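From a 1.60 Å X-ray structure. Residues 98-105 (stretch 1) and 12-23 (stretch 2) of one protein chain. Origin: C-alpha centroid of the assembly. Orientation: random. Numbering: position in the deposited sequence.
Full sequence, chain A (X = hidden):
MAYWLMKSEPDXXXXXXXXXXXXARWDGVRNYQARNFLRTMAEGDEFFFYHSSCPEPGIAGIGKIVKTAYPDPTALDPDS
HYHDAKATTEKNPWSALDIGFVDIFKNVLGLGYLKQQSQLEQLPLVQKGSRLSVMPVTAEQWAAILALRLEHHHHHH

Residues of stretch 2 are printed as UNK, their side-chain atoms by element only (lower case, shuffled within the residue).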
# COMPACT_ATOMS: atom_id res chain seq x y z
N ASP A 98 -9.53 -5.37 -2.92
CA ASP A 98 -9.28 -5.13 -4.33
C ASP A 98 -9.01 -3.66 -4.57
O ASP A 98 -9.68 -2.79 -4.00
CB ASP A 98 -10.48 -5.57 -5.18
CG ASP A 98 -10.78 -7.06 -5.06
OD1 ASP A 98 -9.84 -7.85 -4.83
OD2 ASP A 98 -11.96 -7.42 -5.19
N ILE A 99 -8.03 -3.38 -5.42
CA ILE A 99 -7.65 -2.01 -5.74
C ILE A 99 -7.73 -1.76 -7.24
O ILE A 99 -7.75 -2.69 -8.05
CB ILE A 99 -6.22 -1.70 -5.29
CG1 ILE A 99 -5.23 -2.60 -6.03
CG2 ILE A 99 -6.10 -1.89 -3.78
CD1 ILE A 99 -3.84 -2.02 -6.13
N GLY A 100 -7.77 -0.48 -7.60
CA GLY A 100 -7.83 -0.11 -9.00
C GLY A 100 -6.80 0.95 -9.35
O GLY A 100 -6.33 1.69 -8.48
N PHE A 101 -6.44 1.04 -10.63
CA PHE A 101 -5.46 2.01 -11.07
C PHE A 101 -6.01 3.43 -11.14
O PHE A 101 -7.16 3.65 -11.53
CB PHE A 101 -4.91 1.63 -12.45
CG PHE A 101 -3.90 2.60 -13.00
CD1 PHE A 101 -4.26 3.52 -13.99
CD2 PHE A 101 -2.59 2.59 -12.54
CE1 PHE A 101 -3.33 4.42 -14.50
CE2 PHE A 101 -1.65 3.49 -13.04
CZ PHE A 101 -2.02 4.40 -14.03
N VAL A 102 -5.19 4.39 -10.72
CA VAL A 102 -5.58 5.79 -10.77
C VAL A 102 -4.55 6.58 -11.57
O VAL A 102 -4.89 7.24 -12.55
CB VAL A 102 -5.74 6.42 -9.36
CG1 VAL A 102 -5.99 7.92 -9.48
CG2 VAL A 102 -6.90 5.76 -8.62
N ASP A 103 -3.28 6.49 -11.19
CA ASP A 103 -2.25 7.23 -11.92
C ASP A 103 -0.85 6.67 -11.70
O ASP A 103 -0.58 6.00 -10.70
CB ASP A 103 -2.30 8.71 -11.52
CG ASP A 103 -1.52 9.61 -12.46
OD1 ASP A 103 -1.37 9.26 -13.65
OD2 ASP A 103 -1.07 10.69 -12.01
N ILE A 104 0.03 6.92 -12.66
CA ILE A 104 1.41 6.46 -12.56
C ILE A 104 2.30 7.68 -12.76
O ILE A 104 2.09 8.48 -13.68
CB ILE A 104 1.72 5.37 -13.61
CG1 ILE A 104 3.18 4.93 -13.48
CG2 ILE A 104 1.39 5.86 -15.01
CD1 ILE A 104 3.55 3.76 -14.36
N PHE A 105 3.29 7.83 -11.89
CA PHE A 105 4.20 8.97 -11.95
C PHE A 105 5.31 8.74 -12.98
O PHE A 105 5.81 7.63 -13.14
CB PHE A 105 4.83 9.22 -10.58
CG PHE A 105 3.85 9.62 -9.50
CD1 PHE A 105 2.51 9.87 -9.80
CD2 PHE A 105 4.28 9.76 -8.18
CE1 PHE A 105 1.62 10.26 -8.79
CE2 PHE A 105 3.40 10.15 -7.18
CZ PHE A 105 2.06 10.40 -7.48
N UNK A 12 7.59 -7.80 -7.67
CA UNK A 12 6.48 -8.68 -7.32
C UNK A 12 5.18 -8.08 -7.85
O UNK A 12 4.37 -8.77 -8.48
o UNK A 12 4.36 -10.70 -3.37
c UNK A 12 6.39 -8.85 -5.81
o UNK A 12 6.29 -9.68 -3.19
c UNK A 12 5.33 -10.09 -3.87
c UNK A 12 5.34 -9.86 -5.37
N UNK A 13 4.97 -6.80 -7.59
CA UNK A 13 3.78 -6.10 -8.06
C UNK A 13 4.10 -4.61 -8.09
O UNK A 13 4.32 -4.00 -7.05
c UNK A 13 -0.66 -4.43 -7.19
c UNK A 13 -0.44 -5.59 -9.29
c UNK A 13 0.78 -6.12 -8.86
c UNK A 13 0.56 -4.97 -6.77
c UNK A 13 2.59 -6.39 -7.13
c UNK A 13 -1.16 -4.74 -8.45
c UNK A 13 1.29 -5.81 -7.60
N UNK A 14 4.13 -4.05 -9.29
CA UNK A 14 4.46 -2.64 -9.49
C UNK A 14 3.26 -1.81 -9.92
O UNK A 14 2.20 -2.35 -10.24
o UNK A 14 4.98 -2.82 -11.83
c UNK A 14 5.53 -2.52 -10.56
N UNK A 15 3.44 -0.49 -9.93
CA UNK A 15 2.37 0.39 -10.35
C UNK A 15 2.08 0.13 -11.84
O UNK A 15 0.95 0.32 -12.29
c UNK A 15 2.73 1.88 -10.13
c UNK A 15 0.33 2.63 -9.68
c UNK A 15 4.00 2.23 -10.90
c UNK A 15 1.57 2.78 -10.55
N UNK A 16 3.09 -0.33 -12.58
CA UNK A 16 2.90 -0.63 -13.99
C UNK A 16 1.98 -1.85 -14.14
O UNK A 16 1.17 -1.91 -15.06
o UNK A 16 5.00 0.27 -14.84
c UNK A 16 4.24 -0.92 -14.68
N UNK A 17 2.13 -2.81 -13.24
CA UNK A 17 1.29 -4.00 -13.27
C UNK A 17 -0.15 -3.60 -13.00
O UNK A 17 -1.08 -4.11 -13.63
c UNK A 17 1.72 -5.04 -12.23
c UNK A 17 3.08 -5.65 -12.53
o UNK A 17 3.87 -5.82 -11.59
o UNK A 17 3.34 -5.99 -13.71
N UNK A 18 -0.34 -2.68 -12.05
CA UNK A 18 -1.69 -2.23 -11.70
C UNK A 18 -2.30 -1.48 -12.87
O UNK A 18 -3.49 -1.62 -13.16
c UNK A 18 -4.01 -1.88 -9.74
c UNK A 18 -1.66 -1.33 -10.46
c UNK A 18 -2.83 0.11 -8.76
c UNK A 18 -3.02 -0.75 -10.02
N UNK A 19 -1.49 -0.68 -13.56
CA UNK A 19 -1.97 0.07 -14.71
C UNK A 19 -2.45 -0.92 -15.77
O UNK A 19 -3.49 -0.71 -16.40
n UNK A 19 -0.35 3.87 -17.28
c UNK A 19 -0.84 0.94 -15.27
c UNK A 19 -1.22 1.75 -16.50
o UNK A 19 1.06 2.13 -17.09
c UNK A 19 -0.07 2.60 -16.98
N UNK A 20 -1.70 -1.99 -15.95
CA UNK A 20 -2.05 -3.02 -16.93
C UNK A 20 -3.32 -3.78 -16.56
O UNK A 20 -4.23 -3.92 -17.38
c UNK A 20 0.38 -7.45 -16.07
c UNK A 20 -1.24 -5.29 -17.87
n UNK A 20 0.72 -6.49 -16.92
n UNK A 20 -0.71 -8.19 -16.28
c UNK A 20 -0.01 -6.15 -18.14
n UNK A 20 1.12 -7.68 -14.99
c UNK A 20 -0.89 -4.01 -17.09
N UNK A 21 -3.36 -4.26 -15.32
CA UNK A 21 -4.49 -5.04 -14.83
C UNK A 21 -5.79 -4.26 -14.65
O UNK A 21 -6.88 -4.83 -14.77
c UNK A 21 -4.13 -5.70 -13.50
c UNK A 21 -2.69 -7.23 -12.17
c UNK A 21 -3.04 -6.77 -13.57
c UNK A 21 -3.53 -7.96 -14.40
N UNK A 22 -5.69 -2.96 -14.37
CA UNK A 22 -6.88 -2.16 -14.17
C UNK A 22 -7.33 -2.29 -12.73
O UNK A 22 -7.53 -1.30 -12.03
N UNK A 23 -7.53 -3.53 -12.30
CA UNK A 23 -7.91 -3.79 -10.92
C UNK A 23 -7.24 -5.10 -10.54
O UNK A 23 -7.01 -5.97 -11.38
c UNK A 23 -12.29 -6.43 -10.66
c UNK A 23 -10.08 -5.22 -10.88
c UNK A 23 -9.43 -3.86 -10.77
c UNK A 23 -11.55 -5.12 -10.48
n UNK A 23 -11.85 -7.49 -9.71
O HOH W 1 -13.53 -6.53 -7.19

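Position 12 has three side-chain carbons in a row, the third carrying two oxygens, and its side chain is out of reach of the strand 98-105; it is Glu12. Position 13 carries one carbon and then a ring of six carbons without a hydroxyl, which makes it Phe13. Its CA-to-CB bond points sideways, but the ring reaches far enough for CE2 to come 4.1 Å from CD1 of Ile99, which sits at the ring edge.

At position 14 there is one carbon followed by one oxygen. That oxygen is 3.2 Å from the backbone N of position 17 and 3.2 Å from the N of position 16, the latter bond weak, so it caps the start of the helix. A short hydroxyl side chain of this kind is Ser14. Position 15 has four carbons, forked at the first, with one arm two carbons long: Ile15. It points toward the strand, where its CG2 meets Ile104 CD1 at 3.8 Å and its CD1 lies 4.0 Å from Phe101 CE2, near the plane of that ring.

Position 16 again shows one carbon and one oxygen, and is Ser16; its CA-to-CB bond points away, although OG remains 3.8 Å from Ile104 CD1. Position 17 has two carbons, the second bearing two oxygens, and makes no contact with the strand. It is Asp17, whose OD2 accepts from Ser14 N at 2.9 Å, returning the capping bond.

Four carbons forked at the second identify position 18 as Leu18. It is buried and directed toward the strand, with CD2 3.5 Å from Ile99 CD1 and CG 3.9 Å from Phe101 CB. Position 19 has three carbons, the third carrying one oxygen and one nitrogen, hence Gln19. Its CB lies over the face of the Phe101 ring, 3.8 Å from the centroid, while NE2 approaches Ile104 CG2 at 3.5 Å.

At position 20, three carbons, a nitrogen and a carbon with two further nitrogens spell Arg20, whose CA-to-CB bond points away from the strand and whose side chain does not reach it; it forms a salt bridge from NH2 to Asp17 OD1 (3.1 Å). Position 21, four carbons forked at the second, is Leu21 and does not touch the strand. Position 22 has no side-chain atoms and a positive phi, at which a CB would jam against the preceding carbonyl: Gly22. Position 23 has four carbons in a row ending in nitrogen, Lys23. A water accepts from its NZ (3.2 Å) and donates to Asp98 OD2 (2.7 Å), linking charges that stand too far apart for a salt bridge.

The contact joins a helix packed across a strand, at 99°, to a short backbone pairing. Gln19 covers one face of the Phe101 ring, Ile15 lies at its edge, and Leu18 packs against Phe101 CB, with Ile99 and Ile104 extending the apolar surface. Beyond the helix, Phe101 N donates to Gly22 O at 2.9 Å, and Lys23 pairs with Gly100 in an antiparallel, non-hydrogen-bonded bridge, CA to CA 4.2 Å. Side-chain packing and backbone pairing thus meet at Phe101.

Stretch 2 (12-23) EFSISDLQRLGK
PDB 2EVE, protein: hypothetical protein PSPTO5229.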